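Local coordinates for protein tail component (Lactobacillus phage J-1, PDB 5LY8) that probably binds saccharides on the surface of its Lactobacillus casei host, acting here through the second carbohydrate-binding module of the phage's evolved distal tail protein, at residues I82-N90 and Y230-Y238; T173-F181 and I193-V204. All coordinates share one frame; numbering follows the deposited sequence. Where two conformers were deposited one is given.

Contact 1. Residues I82-N90 and Y230-Y238; sequences IPKNSNGSN and YFEWINVDY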
ATOM      1  N   ILE A  82      11.544   9.123  -3.111  1.00 13.39           N
ATOM      2  CA  ILE A  82      12.318   8.099  -3.813  1.00 12.95           C
ATOM      3  C   ILE A  82      13.161   8.792  -4.868  1.00 15.51           C
ATOM      4  O   ILE A  82      12.598   9.340  -5.816  1.00 14.74           O
ATOM      5  CB  ILE A  82      11.393   7.030  -4.445  1.00 14.26           C
ATOM      6  CG1 ILE A  82      10.583   6.306  -3.352  1.00 14.26           C
ATOM      7  CG2 ILE A  82      12.208   6.010  -5.282  1.00 15.53           C
ATOM      8  CD1 ILE A  82       9.503   5.396  -3.981  1.00 15.40           C
ATOM      9  N   PRO A  83      14.500   8.796  -4.723  1.00 14.99           N
ATOM     10  CA  PRO A  83      15.356   9.406  -5.747  1.00 16.53           C
ATOM     11  C   PRO A  83      15.593   8.420  -6.897  1.00 15.29           C
ATOM     12  O   PRO A  83      15.265   7.236  -6.813  1.00 14.80           O
ATOM     13  CB  PRO A  83      16.646   9.711  -4.976  1.00 19.33           C
ATOM     14  CG  PRO A  83      16.700   8.713  -3.885  1.00 23.13           C
ATOM     15  CD  PRO A  83      15.286   8.210  -3.623  1.00 16.82           C
ATOM     16  N   LYS A  84      16.165   8.921  -7.983  1.00 15.45           N
ATOM     17  CA  LYS A  84      16.547   8.102  -9.139  1.00 16.15           C
ATOM     18  C   LYS A  84      17.559   7.033  -8.709  1.00 16.98           C
ATOM     19  O   LYS A  84      18.277   7.198  -7.713  1.00 17.23           O
ATOM     20  CB  LYS A  84      17.194   8.982 -10.215  1.00 17.66           C
ATOM     21  CG  LYS A  84      16.149   9.822 -10.934  1.00 16.59           C
ATOM     22  CD  LYS A  84      16.823  10.795 -11.902  1.00 17.89           C
ATOM     23  CE  LYS A  84      15.767  11.463 -12.734  1.00 17.56           C
ATOM     24  NZ  LYS A  84      16.344  12.495 -13.637  1.00 18.73           N
ATOM     25  N   ASN A  85      17.610   5.931  -9.451  1.00 15.11           N
ATOM     26  CA  ASN A  85      18.613   4.909  -9.163  1.00 15.72           C
ATOM     27  C   ASN A  85      20.030   5.445  -9.559  1.00 17.36           C
ATOM     28  O   ASN A  85      20.161   6.536 -10.126  1.00 17.71           O
ATOM     29  CB  ASN A  85      18.232   3.585  -9.843  1.00 15.86           C
ATOM     30  CG  ASN A  85      18.339   3.546 -11.343  1.00 15.86           C
ATOM     31  OD1 ASN A  85      19.011   4.374 -11.971  1.00 16.49           O
ATOM     32  ND2 ASN A  85      17.670   2.570 -11.954  1.00 16.86           N
ATOM     33  N   SER A  86      21.087   4.696  -9.252  1.00 17.80           N
ATOM     34  CA  SER A  86      22.452   5.135  -9.527  1.00 18.00           C
ATOM     35  C   SER A  86      22.759   5.287 -11.013  1.00 21.68           C
ATOM     36  O   SER A  86      23.766   5.922 -11.369  1.00 21.34           O
ATOM     37  CB  SER A  86      23.451   4.190  -8.875  1.00 21.94           C
ATOM     38  OG  SER A  86      23.527   2.993  -9.633  1.00 21.99           O
ATOM     39  N   ASN A  87      21.906   4.714 -11.892  1.00 19.33           N
ATOM     40  CA  ASN A  87      22.042   4.871 -13.336  1.00 18.74           C
ATOM     41  C   ASN A  87      21.237   6.084 -13.851  1.00 20.93           C
ATOM     42  O   ASN A  87      21.115   6.278 -15.063  1.00 22.57           O
ATOM     43  CB  ASN A  87      21.633   3.583 -14.040  1.00 23.00           C
ATOM     44  CG  ASN A  87      22.101   3.513 -15.468  1.00 46.53           C
ATOM     45  OD1 ASN A  87      23.232   3.869 -15.813  1.00 33.85           O
ATOM     46  ND2 ASN A  87      21.208   3.103 -16.341  1.00 38.28           N
ATOM     47  N   GLY A  88      20.672   6.864 -12.919  1.00 18.42           N
ATOM     48  CA  GLY A  88      19.936   8.078 -13.254  1.00 18.13           C
ATOM     49  C   GLY A  88      18.537   7.863 -13.771  1.00 17.43           C
ATOM     50  O   GLY A  88      18.001   8.734 -14.459  1.00 19.25           O
ATOM     51  N   SER A  89      17.915   6.729 -13.439  1.00 16.18           N
ATOM     52  CA  SER A  89      16.549   6.460 -13.886  1.00 16.05           C
ATOM     53  C   SER A  89      15.601   6.338 -12.725  1.00 15.89           C
ATOM     54  O   SER A  89      15.929   5.738 -11.693  1.00 15.37           O
ATOM     55  CB  SER A  89      16.469   5.166 -14.704  1.00 17.89           C
ATOM     56  OG  SER A  89      15.129   4.801 -15.009  1.00 19.33           O
ATOM     57  N   ASN A  90      14.394   6.889 -12.906  1.00 14.73           N
ATOM     58  CA  ASN A  90      13.298   6.654 -11.981  1.00 14.31           C
ATOM     59  C   ASN A  90      12.117   5.985 -12.707  1.00 14.77           C
ATOM     60  O   ASN A  90      11.009   5.879 -12.165  1.00 13.68           O
ATOM     61  CB  ASN A  90      12.876   7.880 -11.191  1.00 14.34           C
ATOM     62  CG  ASN A  90      12.559   9.060 -12.044  1.00 16.30           C
ATOM     63  OD1 ASN A  90      12.436   8.962 -13.268  1.00 15.86           O
ATOM     64  ND2 ASN A  90      12.482  10.221 -11.416  1.00 16.56           N
ATOM     65  N   TYR A 230      10.073  -1.510   2.679  1.00 11.55           N
ATOM     66  CA  TYR A 230      11.264  -1.119   1.932  1.00 11.36           C
ATOM     67  C   TYR A 230      10.902  -0.930   0.492  1.00 12.12           C
ATOM     68  O   TYR A 230       9.929  -1.503  -0.021  1.00 11.66           O
ATOM     69  CB  TYR A 230      12.467  -2.076   2.092  1.00 13.09           C
ATOM     70  CG  TYR A 230      12.254  -3.488   1.621  1.00 13.22           C
ATOM     71  CD1 TYR A 230      12.499  -3.849   0.297  1.00 15.08           C
ATOM     72  CD2 TYR A 230      11.884  -4.484   2.513  1.00 13.13           C
ATOM     73  CE1 TYR A 230      12.379  -5.170  -0.124  1.00 15.14           C
ATOM     74  CE2 TYR A 230      11.738  -5.806   2.097  1.00 14.40           C
ATOM     75  CZ  TYR A 230      11.999  -6.146   0.782  1.00 16.51           C
ATOM     76  OH  TYR A 230      11.820  -7.455   0.371  1.00 19.39           O
ATOM     77  N   PHE A 231      11.754  -0.173  -0.196  1.00 12.00           N
ATOM     78  CA  PHE A 231      11.654   0.009  -1.632  1.00 11.24           C
ATOM     79  C   PHE A 231      13.051  -0.200  -2.185  1.00 14.10           C
ATOM     80  O   PHE A 231      14.025   0.347  -1.634  1.00 13.51           O
ATOM     81  CB  PHE A 231      11.204   1.427  -1.980  1.00 12.19           C
ATOM     82  CG  PHE A 231      11.178   1.712  -3.469  1.00 12.56           C
ATOM     83  CD1 PHE A 231      10.005   1.577  -4.197  1.00 13.05           C
ATOM     84  CD2 PHE A 231      12.343   2.075  -4.150  1.00 13.66           C
ATOM     85  CE1 PHE A 231       9.987   1.843  -5.570  1.00 13.51           C
ATOM     86  CE2 PHE A 231      12.327   2.306  -5.527  1.00 15.26           C
ATOM     87  CZ  PHE A 231      11.155   2.211  -6.224  1.00 14.67           C
ATOM     88  N   GLU A 232      13.159  -0.993  -3.251  1.00 12.39           N
ATOM     89  CA  GLU A 232      14.408  -1.203  -3.962  1.00 13.08           C
ATOM     90  C   GLU A 232      14.266  -1.001  -5.438  1.00 14.39           C
ATOM     91  O   GLU A 232      13.351  -1.554  -6.041  1.00 14.17           O
ATOM     92  CB  GLU A 232      14.933  -2.644  -3.775  1.00 16.15           C
ATOM     93  CG  GLU A 232      15.201  -3.122  -2.370  1.00 23.19           C
ATOM     94  CD  GLU A 232      15.606  -4.585  -2.288  1.00 21.32           C
ATOM     95  OE1 GLU A 232      16.303  -4.918  -1.307  1.00 36.45           O
ATOM     96  OE2 GLU A 232      15.114  -5.409  -3.099  1.00 21.65           O
ATOM     97  N   TRP A 233      15.233  -0.301  -6.034  1.00 12.76           N
ATOM     98  CA  TRP A 233      15.384  -0.305  -7.473  1.00 13.45           C
ATOM     99  C   TRP A 233      16.025  -1.661  -7.800  1.00 15.89           C
ATOM    100  O   TRP A 233      16.922  -2.093  -7.072  1.00 16.81           O
ATOM    101  CB  TRP A 233      16.323   0.805  -7.932  1.00 13.88           C
ATOM    102  CG  TRP A 233      15.759   2.179  -7.749  1.00 13.56           C
ATOM    103  CD1 TRP A 233      16.221   3.146  -6.908  1.00 15.78           C
ATOM    104  CD2 TRP A 233      14.626   2.736  -8.418  1.00 12.93           C
ATOM    105  NE1 TRP A 233      15.498   4.300  -7.075  1.00 13.97           N
ATOM    106  CE2 TRP A 233      14.515   4.081  -7.999  1.00 14.62           C
ATOM    107  CE3 TRP A 233      13.742   2.257  -9.394  1.00 13.78           C
ATOM    108  CZ2 TRP A 233      13.509   4.933  -8.468  1.00 14.07           C
ATOM    109  CZ3 TRP A 233      12.729   3.097  -9.835  1.00 14.94           C
ATOM    110  CH2 TRP A 233      12.621   4.411  -9.366  1.00 14.75           C
ATOM    111  N   ILE A 234      15.569  -2.332  -8.858  1.00 15.80           N
ATOM    112  CA  ILE A 234      16.124  -3.639  -9.217  1.00 17.94           C
ATOM    113  C   ILE A 234      16.591  -3.640 -10.670  1.00 22.05           C
ATOM    114  O   ILE A 234      16.207  -2.761 -11.455  1.00 21.42           O
ATOM    115  CB  ILE A 234      15.176  -4.810  -8.882  1.00 20.94           C
ATOM    116  CG1 ILE A 234      13.915  -4.749  -9.743  1.00 20.32           C
ATOM    117  CG2 ILE A 234      14.872  -4.913  -7.358  1.00 22.30           C
ATOM    118  CD1 ILE A 234      12.894  -5.861  -9.525  1.00 23.25           C
ATOM    119  N   ASN A 235      17.477  -4.596 -11.009  1.00 22.62           N
ATOM    120  CA  ASN A 235      18.048  -4.715 -12.362  1.00 25.49           C
ATOM    121  C   ASN A 235      18.693  -3.369 -12.750  1.00 29.00           C
ATOM    122  O   ASN A 235      18.380  -2.814 -13.814  1.00 29.79           O
ATOM    123  CB  ASN A 235      16.958  -5.132 -13.386  1.00 31.84           C
ATOM    124  CG  ASN A 235      16.202  -6.374 -13.001  1.00 56.54           C
ATOM    125  OD1 ASN A 235      16.775  -7.424 -12.675  1.00 56.05           O
ATOM    126  ND2 ASN A 235      14.891  -6.270 -13.015  1.00 42.17           N
ATOM    127  N   VAL A 236      19.501  -2.790 -11.821  1.00 22.83           N
ATOM    128  CA  VAL A 236      20.112  -1.475 -12.063  1.00 22.24           C
ATOM    129  C   VAL A 236      21.422  -1.710 -12.786  1.00 29.73           C
ATOM    130  O   VAL A 236      22.353  -2.304 -12.212  1.00 27.52           O
ATOM    131  CB  VAL A 236      20.355  -0.597 -10.807  1.00 22.05           C
ATOM    132  CG1 VAL A 236      20.870   0.793 -11.218  1.00 22.05           C
ATOM    133  CG2 VAL A 236      19.106  -0.472  -9.944  1.00 20.65           C
ATOM    134  N   ASP A 237      21.560  -1.183 -14.005  1.00 30.05           N
ATOM    135  CA  ASP A 237      22.831  -1.318 -14.741  1.00 33.46           C
ATOM    136  C   ASP A 237      23.965  -0.603 -14.050  1.00 44.90           C
ATOM    137  O   ASP A 237      23.803   0.448 -13.542  1.00 41.79           O
ATOM    138  CB  ASP A 237      22.727  -0.695 -16.124  1.00 35.88           C
ATOM    139  CG  ASP A 237      21.858  -1.459 -17.067  1.00 54.26           C
ATOM    140  OD1 ASP A 237      21.525  -2.615 -16.777  1.00 54.97           O
ATOM    141  OD2 ASP A 237      21.537  -0.905 -18.142  1.00 61.89           O
ATOM    142  N   TYR A 238      25.145  -1.194 -14.111  1.00 51.52           N
ATOM    143  CA  TYR A 238      26.377  -0.563 -13.635  1.00 56.45           C
ATOM    144  C   TYR A 238      27.545  -1.177 -14.395  1.00 65.61           C
ATOM    145  O   TYR A 238      27.453  -2.269 -14.910  1.00 65.75           O
ATOM    146  CB  TYR A 238      26.542  -0.672 -12.116  1.00 59.79           C
ATOM    147  CG  TYR A 238      27.005  -2.009 -11.618  1.00 65.61           C
ATOM    148  CD1 TYR A 238      28.339  -2.248 -11.348  1.00 69.30           C
ATOM    149  CD2 TYR A 238      26.113  -3.045 -11.416  1.00 66.97           C
ATOM    150  CE1 TYR A 238      28.781  -3.486 -10.908  1.00 72.27           C
ATOM    151  CE2 TYR A 238      26.537  -4.286 -10.958  1.00 68.77           C
ATOM    152  CZ  TYR A 238      27.873  -4.496 -10.707  1.00 80.14           C
ATOM    153  OH  TYR A 238      28.295  -5.714 -10.284  1.00 83.81           O
TER
HETATM  154  O   HOH W   1      16.082   0.158 -11.219  1.00 20.77           O
HETATM  155  O   HOH W   2      24.857   2.436 -12.055  1.00 23.91           O
HETATM  156  O   HOH W   3      21.253   2.033 -18.991  1.00 35.26           O
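Trp233 has the largest share of any residue in this contact, wedged between the 82-90 loop and the rest of its own strand in a concanavalin-like beta-sandwich module. Its indole NE1 gives the one direct hydrogen bond between the segments, to Pro83 O (3.0 Å). The oxygen lies close to the ring plane and the N-H enters in the carbonyl plane, though the bond is bent at hydrogen (140°). Asn85 covers part of one face: its CB rides over the five-membered ring, 3.7 Å from the centroid, a CH-pi contact. The opposite face of the indole is covered by Phe231 CE2 of the same strand, so the indole is flanked on both faces.

Ile82 fills the corner between the two aromatics. CG2 meets Trp233 CZ2 at 3.6 Å, while CD1 sits over the Phe231 ring in a second CH-pi contact.

With chi1 at 70°, Asn85 swings its amide off the indole and back over its own type I turn. There OD1 accepts Ser89 N (3.0 Å) from above the carbonyl plane, and a weak bond from Asn87 N. The amide also passes alongside Val236, whose CG1 is 3.7 Å from Asn85 ND2, and ND2 donates to a water that in turn donates to Ile234 O.

Contact 2. Residues T173-F181 and I193-V204; sequences TKMGDQLTF and IETRTVSGFSSV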
ATOM      1  N   THR A 173       5.560  -4.609  -7.825  0.50 12.20           N
ATOM      2  CA  THR A 173       6.796  -4.748  -8.597  0.50 12.11           C
ATOM      3  C   THR A 173       6.553  -4.215 -10.007  0.50 13.85           C
ATOM      4  O   THR A 173       5.456  -4.364 -10.541  0.50 15.48           O
ATOM      5  CB  THR A 173       7.279  -6.219  -8.644  0.50 16.90           C
ATOM      6  OG1 THR A 173       7.276  -6.777  -7.337  0.50 20.83           O
ATOM      7  CG2 THR A 173       8.683  -6.362  -9.202  0.50 15.42           C
ATOM      8  N   LYS A 174       7.588  -3.600 -10.605  1.00 12.00           N
ATOM      9  CA  LYS A 174       7.558  -3.132 -11.983  1.00 12.63           C
ATOM     10  C   LYS A 174       8.696  -3.825 -12.705  1.00 14.73           C
ATOM     11  O   LYS A 174       9.837  -3.797 -12.243  1.00 13.59           O
ATOM     12  CB  LYS A 174       7.762  -1.621 -12.034  1.00 13.94           C
ATOM     13  CG  LYS A 174       7.882  -1.065 -13.441  1.00 13.99           C
ATOM     14  CD  LYS A 174       8.108   0.418 -13.435  1.00 14.34           C
ATOM     15  CE  LYS A 174       8.037   0.977 -14.823  1.00 16.68           C
ATOM     16  NZ  LYS A 174       8.194   2.457 -14.802  1.00 17.12           N
ATOM     17  N   MET A 175       8.368  -4.450 -13.854  1.00 14.11           N
ATOM     18  CA  MET A 175       9.321  -5.136 -14.721  0.50 15.03           C
ATOM     19  C   MET A 175       8.961  -4.647 -16.122  1.00 20.56           C
ATOM     20  O   MET A 175       8.021  -5.183 -16.731  1.00 19.47           O
ATOM     21  CB  MET A 175       9.197  -6.666 -14.570  0.50 16.75           C
ATOM     22  CG  MET A 175       9.507  -7.180 -13.159  0.50 19.28           C
ATOM     23  SD  MET A 175      11.183  -6.770 -12.589  0.50 23.06           S
ATOM     24  CE  MET A 175      12.129  -7.977 -13.454  0.50 22.31           C
ATOM     25  N   GLY A 176       9.579  -3.517 -16.513  1.00 19.93           N
ATOM     26  CA  GLY A 176       9.306  -2.796 -17.759  1.00 20.30           C
ATOM     27  C   GLY A 176       7.859  -2.332 -17.714  1.00 18.27           C
ATOM     28  O   GLY A 176       7.444  -1.632 -16.788  1.00 20.96           O
ATOM     29  N   ASP A 177       7.044  -2.757 -18.713  1.00 18.84           N
ATOM     30  CA  ASP A 177       5.614  -2.421 -18.764  1.00 15.77           C
ATOM     31  C   ASP A 177       4.719  -3.280 -17.866  1.00 15.17           C
ATOM     32  O   ASP A 177       3.529  -2.959 -17.713  1.00 15.34           O
ATOM     33  CB  ASP A 177       5.087  -2.527 -20.207  1.00 16.13           C
ATOM     34  CG  ASP A 177       5.653  -1.530 -21.186  1.00 18.24           C
ATOM     35  OD1 ASP A 177       5.855  -0.361 -20.801  1.00 19.05           O
ATOM     36  OD2 ASP A 177       5.793  -1.887 -22.382  1.00 19.84           O
ATOM     37  N   GLN A 178       5.266  -4.327 -17.230  1.00 14.19           N
ATOM     38  CA  GLN A 178       4.461  -5.209 -16.403  1.00 14.34           C
ATOM     39  C   GLN A 178       4.416  -4.725 -14.974  1.00 14.96           C
ATOM     40  O   GLN A 178       5.469  -4.590 -14.333  1.00 15.73           O
ATOM     41  CB  GLN A 178       4.969  -6.668 -16.426  1.00 15.51           C
ATOM     42  CG  GLN A 178       4.754  -7.364 -17.768  1.00 15.97           C
ATOM     43  CD  GLN A 178       4.949  -8.856 -17.716  1.00 15.87           C
ATOM     44  OE1 GLN A 178       5.177  -9.472 -16.663  1.00 17.85           O
ATOM     45  NE2 GLN A 178       4.867  -9.468 -18.885  1.00 18.52           N
ATOM     46  N   LEU A 179       3.211  -4.512 -14.480  1.00 12.55           N
ATOM     47  CA  LEU A 179       2.989  -4.078 -13.121  1.00 12.75           C
ATOM     48  C   LEU A 179       2.359  -5.257 -12.378  1.00 14.44           C
ATOM     49  O   LEU A 179       1.299  -5.761 -12.793  1.00 13.52           O
ATOM     50  CB  LEU A 179       2.037  -2.868 -13.155  1.00 13.06           C
ATOM     51  CG  LEU A 179       1.614  -2.276 -11.804  1.00 16.81           C
ATOM     52  CD1 LEU A 179       2.817  -1.813 -10.984  1.00 16.82           C
ATOM     53  CD2 LEU A 179       0.685  -1.130 -12.006  1.00 17.66           C
ATOM     54  N   THR A 180       3.003  -5.703 -11.279  1.00 12.86           N
ATOM     55  CA  THR A 180       2.483  -6.807 -10.491  1.00 12.97           C
ATOM     56  C   THR A 180       2.141  -6.338  -9.085  1.00 14.80           C
ATOM     57  O   THR A 180       2.897  -5.571  -8.446  1.00 14.76           O
ATOM     58  CB  THR A 180       3.512  -7.935 -10.441  1.00 15.40           C
ATOM     59  OG1 THR A 180       3.752  -8.398 -11.765  1.00 14.66           O
ATOM     60  CG2 THR A 180       3.083  -9.132  -9.565  1.00 15.17           C
ATOM     61  N   PHE A 181       1.010  -6.847  -8.589  1.00 12.14           N
ATOM     62  CA  PHE A 181       0.592  -6.674  -7.218  1.00 11.10           C
ATOM     63  C   PHE A 181       0.521  -8.052  -6.593  1.00 12.04           C
ATOM     64  O   PHE A 181      -0.077  -8.975  -7.193  1.00 12.27           O
ATOM     65  CB  PHE A 181      -0.800  -6.068  -7.186  1.00 12.24           C
ATOM     66  CG  PHE A 181      -0.916  -4.674  -7.732  1.00 12.29           C
ATOM     67  CD1 PHE A 181      -1.058  -4.453  -9.099  1.00 13.65           C
ATOM     68  CD2 PHE A 181      -0.894  -3.586  -6.883  1.00 12.36           C
ATOM     69  CE1 PHE A 181      -1.167  -3.153  -9.591  1.00 14.31           C
ATOM     70  CE2 PHE A 181      -1.004  -2.292  -7.379  1.00 13.00           C
ATOM     71  CZ  PHE A 181      -1.143  -2.081  -8.724  1.00 12.82           C
ATOM     72  N   ILE A 193      -1.777 -12.874  -6.595  1.00 15.77           N
ATOM     73  CA  ILE A 193      -0.838 -12.351  -7.604  1.00 15.79           C
ATOM     74  C   ILE A 193      -1.604 -11.883  -8.820  1.00 15.82           C
ATOM     75  O   ILE A 193      -2.379 -12.651  -9.409  1.00 15.26           O
ATOM     76  CB  ILE A 193       0.355 -13.278  -7.958  1.00 19.84           C
ATOM     77  CG1 ILE A 193       1.185 -12.724  -9.167  1.00 20.24           C
ATOM     78  CG2 ILE A 193      -0.092 -14.721  -8.144  1.00 23.72           C
ATOM     79  CD1 ILE A 193       2.608 -13.201  -9.295  1.00 29.64           C
ATOM     80  N   GLU A 194      -1.396 -10.631  -9.206  1.00 12.59           N
ATOM     81  CA  GLU A 194      -2.005 -10.071 -10.403  1.00 11.83           C
ATOM     82  C   GLU A 194      -0.965  -9.275 -11.144  1.00 14.01           C
ATOM     83  O   GLU A 194      -0.401  -8.323 -10.565  1.00 13.85           O
ATOM     84  CB  GLU A 194      -3.187  -9.159 -10.025  1.00 12.64           C
ATOM     85  CG  GLU A 194      -4.379  -9.879  -9.415  1.00 13.63           C
ATOM     86  CD  GLU A 194      -5.203 -10.768 -10.316  1.00 16.25           C
ATOM     87  OE1 GLU A 194      -5.019 -10.750 -11.550  1.00 15.10           O
ATOM     88  OE2 GLU A 194      -6.126 -11.420  -9.776  1.00 20.53           O
ATOM     89  N   THR A 195      -0.732  -9.606 -12.409  1.00 12.91           N
ATOM     90  CA  THR A 195       0.187  -8.863 -13.247  1.00 12.75           C
ATOM     91  C   THR A 195      -0.579  -8.311 -14.416  1.00 14.67           C
ATOM     92  O   THR A 195      -1.398  -9.021 -15.002  1.00 13.23           O
ATOM     93  CB  THR A 195       1.295  -9.798 -13.751  1.00 14.33           C
ATOM     94  OG1 THR A 195       1.996 -10.340 -12.623  1.00 16.32           O
ATOM     95  CG2 THR A 195       2.272  -9.092 -14.697  1.00 15.46           C
ATOM     96  N   ARG A 196      -0.308  -7.056 -14.812  1.00 13.88           N
ATOM     97  CA  ARG A 196      -0.900  -6.509 -16.036  1.00 13.85           C
ATOM     98  C   ARG A 196       0.170  -5.823 -16.840  1.00 14.83           C
ATOM     99  O   ARG A 196       1.027  -5.131 -16.274  1.00 14.10           O
ATOM    100  CB  ARG A 196      -2.059  -5.522 -15.779  1.00 14.56           C
ATOM    101  CG  ARG A 196      -3.239  -6.114 -14.992  1.00 14.31           C
ATOM    102  CD  ARG A 196      -3.993  -7.162 -15.830  1.00 14.91           C
ATOM    103  NE  ARG A 196      -5.168  -7.652 -15.102  1.00 13.50           N
ATOM    104  CZ  ARG A 196      -5.165  -8.578 -14.146  1.00 13.41           C
ATOM    105  NH1 ARG A 196      -4.033  -9.193 -13.800  1.00 13.71           N
ATOM    106  NH2 ARG A 196      -6.291  -8.889 -13.517  1.00 15.46           N
ATOM    107  N   THR A 197       0.128  -5.981 -18.154  1.00 16.24           N
ATOM    108  CA  THR A 197       1.053  -5.250 -19.010  1.00 14.91           C
ATOM    109  C   THR A 197       0.340  -3.952 -19.268  1.00 17.14           C
ATOM    110  O   THR A 197      -0.733  -3.964 -19.895  1.00 19.89           O
ATOM    111  CB  THR A 197       1.323  -6.004 -20.297  1.00 17.29           C
ATOM    112  OG1 THR A 197       1.923  -7.252 -19.957  1.00 19.02           O
ATOM    113  CG2 THR A 197       2.238  -5.199 -21.258  1.00 17.61           C
ATOM    114  N   VAL A 198       0.896  -2.845 -18.766  1.00 15.39           N
ATOM    115  CA  VAL A 198       0.283  -1.531 -18.886  1.00 14.25           C
ATOM    116  C   VAL A 198       1.021  -0.733 -19.958  1.00 17.60           C
ATOM    117  O   VAL A 198       2.233  -0.478 -19.841  1.00 16.81           O
ATOM    118  CB  VAL A 198       0.299  -0.807 -17.518  1.00 15.73           C
ATOM    119  CG1 VAL A 198      -0.310   0.595 -17.626  1.00 16.75           C
ATOM    120  CG2 VAL A 198      -0.440  -1.618 -16.437  1.00 14.82           C
ATOM    121  N   SER A 199       0.302  -0.361 -21.020  1.00 16.15           N
ATOM    122  CA  SER A 199       0.881   0.362 -22.136  1.00 16.36           C
ATOM    123  C   SER A 199       1.671   1.609 -21.677  1.00 16.52           C
ATOM    124  O   SER A 199       1.113   2.474 -20.995  1.00 16.76           O
ATOM    125  CB  SER A 199      -0.241   0.777 -23.085  1.00 19.71           C
ATOM    126  OG  SER A 199       0.263   1.211 -24.336  1.00 33.77           O
ATOM    127  N   GLY A 200       2.940   1.685 -22.083  1.00 16.59           N
ATOM    128  CA  GLY A 200       3.827   2.815 -21.795  1.00 17.32           C
ATOM    129  C   GLY A 200       4.302   2.933 -20.365  1.00 18.77           C
ATOM    130  O   GLY A 200       5.002   3.895 -20.035  1.00 17.32           O
ATOM    131  N   PHE A 201       3.940   1.976 -19.508  1.00 15.73           N
ATOM    132  CA  PHE A 201       4.293   2.074 -18.106  1.00 14.63           C
ATOM    133  C   PHE A 201       5.805   2.115 -17.872  1.00 16.84           C
ATOM    134  O   PHE A 201       6.258   2.792 -16.956  1.00 15.40           O
ATOM    135  CB  PHE A 201       3.615   0.949 -17.327  1.00 16.02           C
ATOM    136  CG  PHE A 201       3.691   1.116 -15.838  1.00 16.90           C
ATOM    137  CD1 PHE A 201       2.986   2.134 -15.200  1.00 21.22           C
ATOM    138  CD2 PHE A 201       4.374   0.193 -15.055  1.00 18.23           C
ATOM    139  CE1 PHE A 201       3.026   2.263 -13.809  1.00 23.06           C
ATOM    140  CE2 PHE A 201       4.442   0.346 -13.668  1.00 21.14           C
ATOM    141  CZ  PHE A 201       3.782   1.389 -13.061  1.00 21.49           C
ATOM    142  N   SER A 202       6.582   1.481 -18.749  1.00 15.69           N
ATOM    143  CA  SER A 202       8.036   1.502 -18.642  1.00 15.52           C
ATOM    144  C   SER A 202       8.620   2.917 -18.789  1.00 19.65           C
ATOM    145  O   SER A 202       9.801   3.085 -18.505  1.00 23.47           O
ATOM    146  CB  SER A 202       8.664   0.575 -19.679  1.00 16.40           C
ATOM    147  OG  SER A 202       8.262   0.920 -20.994  1.00 23.21           O
ATOM    148  N   SER A 203       7.839   3.917 -19.252  1.00 15.89           N
ATOM    149  CA  SER A 203       8.293   5.304 -19.381  1.00 15.89           C
ATOM    150  C   SER A 203       7.768   6.212 -18.260  1.00 16.17           C
ATOM    151  O   SER A 203       8.092   7.409 -18.252  1.00 16.20           O
ATOM    152  CB  SER A 203       7.880   5.875 -20.733  1.00 18.21           C
ATOM    153  OG  SER A 203       8.551   5.165 -21.765  1.00 26.10           O
ATOM    154  N   VAL A 204       6.960   5.669 -17.353  1.00 13.59           N
ATOM    155  CA  VAL A 204       6.316   6.453 -16.306  1.00 12.69           C
ATOM    156  C   VAL A 204       7.174   6.447 -15.038  1.00 14.17           C
ATOM    157  O   VAL A 204       7.496   5.373 -14.529  1.00 13.32           O
ATOM    158  CB  VAL A 204       4.886   5.921 -16.029  1.00 14.73           C
ATOM    159  CG1 VAL A 204       4.235   6.680 -14.861  1.00 14.74           C
ATOM    160  CG2 VAL A 204       4.021   6.013 -17.291  1.00 15.11           C
TER
HETATM  161  O   HOH W   4       7.189   3.616 -12.467  1.00 20.34           O
HETATM  162  O   HOH W   5       4.308  -0.099 -23.810  1.00 18.37           O
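Asp177 and Ser202 make the tightest polar link: Asp177 OD1 takes both Ser202 OG (2.7 Å) and Ser202 N (2.9 Å), the hydroxyl from above the carboxylate plane and the amide nearly along the C-O bond. Asp177 sits in the type II' turn of Met175-Gln178, so this ties the hairpin turn to the short 3-10 segment 201-203. Lys174, extended throughout with CG opposite the backbone N (chi1 174°), delivers NZ to Phe201 O at 2.9 Å. NZ also donates to Thr91 O and to a water that donates in turn to Val204 O, and the ammonium lies over the Phe201 ring, 4.7 Å from its centroid, as a cation-pi contact.

Strands 178-185 and 191-197 form an antiparallel hairpin with paired backbone bonds at Leu179-Arg196 and Phe181-Glu194; Val198 N to Asp177 O extends it by one bond. On one face, Thr180 OG1 and Thr195 OG1 share a 2.8 Å hydrogen bond. On the other, Leu179 CD1 packs against Phe201 CE2 (3.8 Å), and Leu179, Phe181 and Phe201 reach strands 138-144, 151-158 and 121-130 of the facing sheet.

Arg196 grips Glu194 OE1 with NH1 and NH2, a salt bridge that probably eases repulsion between Glu194 and the nearby Asp156 carboxylate. Lys174 is buried with carbonyls, water and an aromatic face round its amine, which together probably stabilise its positive charge.

Overall arrangement
The two contacts lie about 16 Å apart, centre to centre, and both reach the same six-stranded antiparallel sheet. Contact 1 involves strand 223-238, next to the sheet's outermost strand 11-20; contact 2 uses the neighbours 166-175, 178-185 and 191-197 towards the other border, with strand 94-103 between. Both segments of contact 2 fall in the stretch of chain between the two halves of contact 1. They touch where Met175 SD packs 3.6 Å from Ile234 CD1, with Asn235 alongside. Neither lies at a magnesium site of this probable sugar-binding module: contact 1 packs the 82-90 loop against a sheet strand, whereas contact 2 pairs two border strands and packs the 198-204 turn region against them.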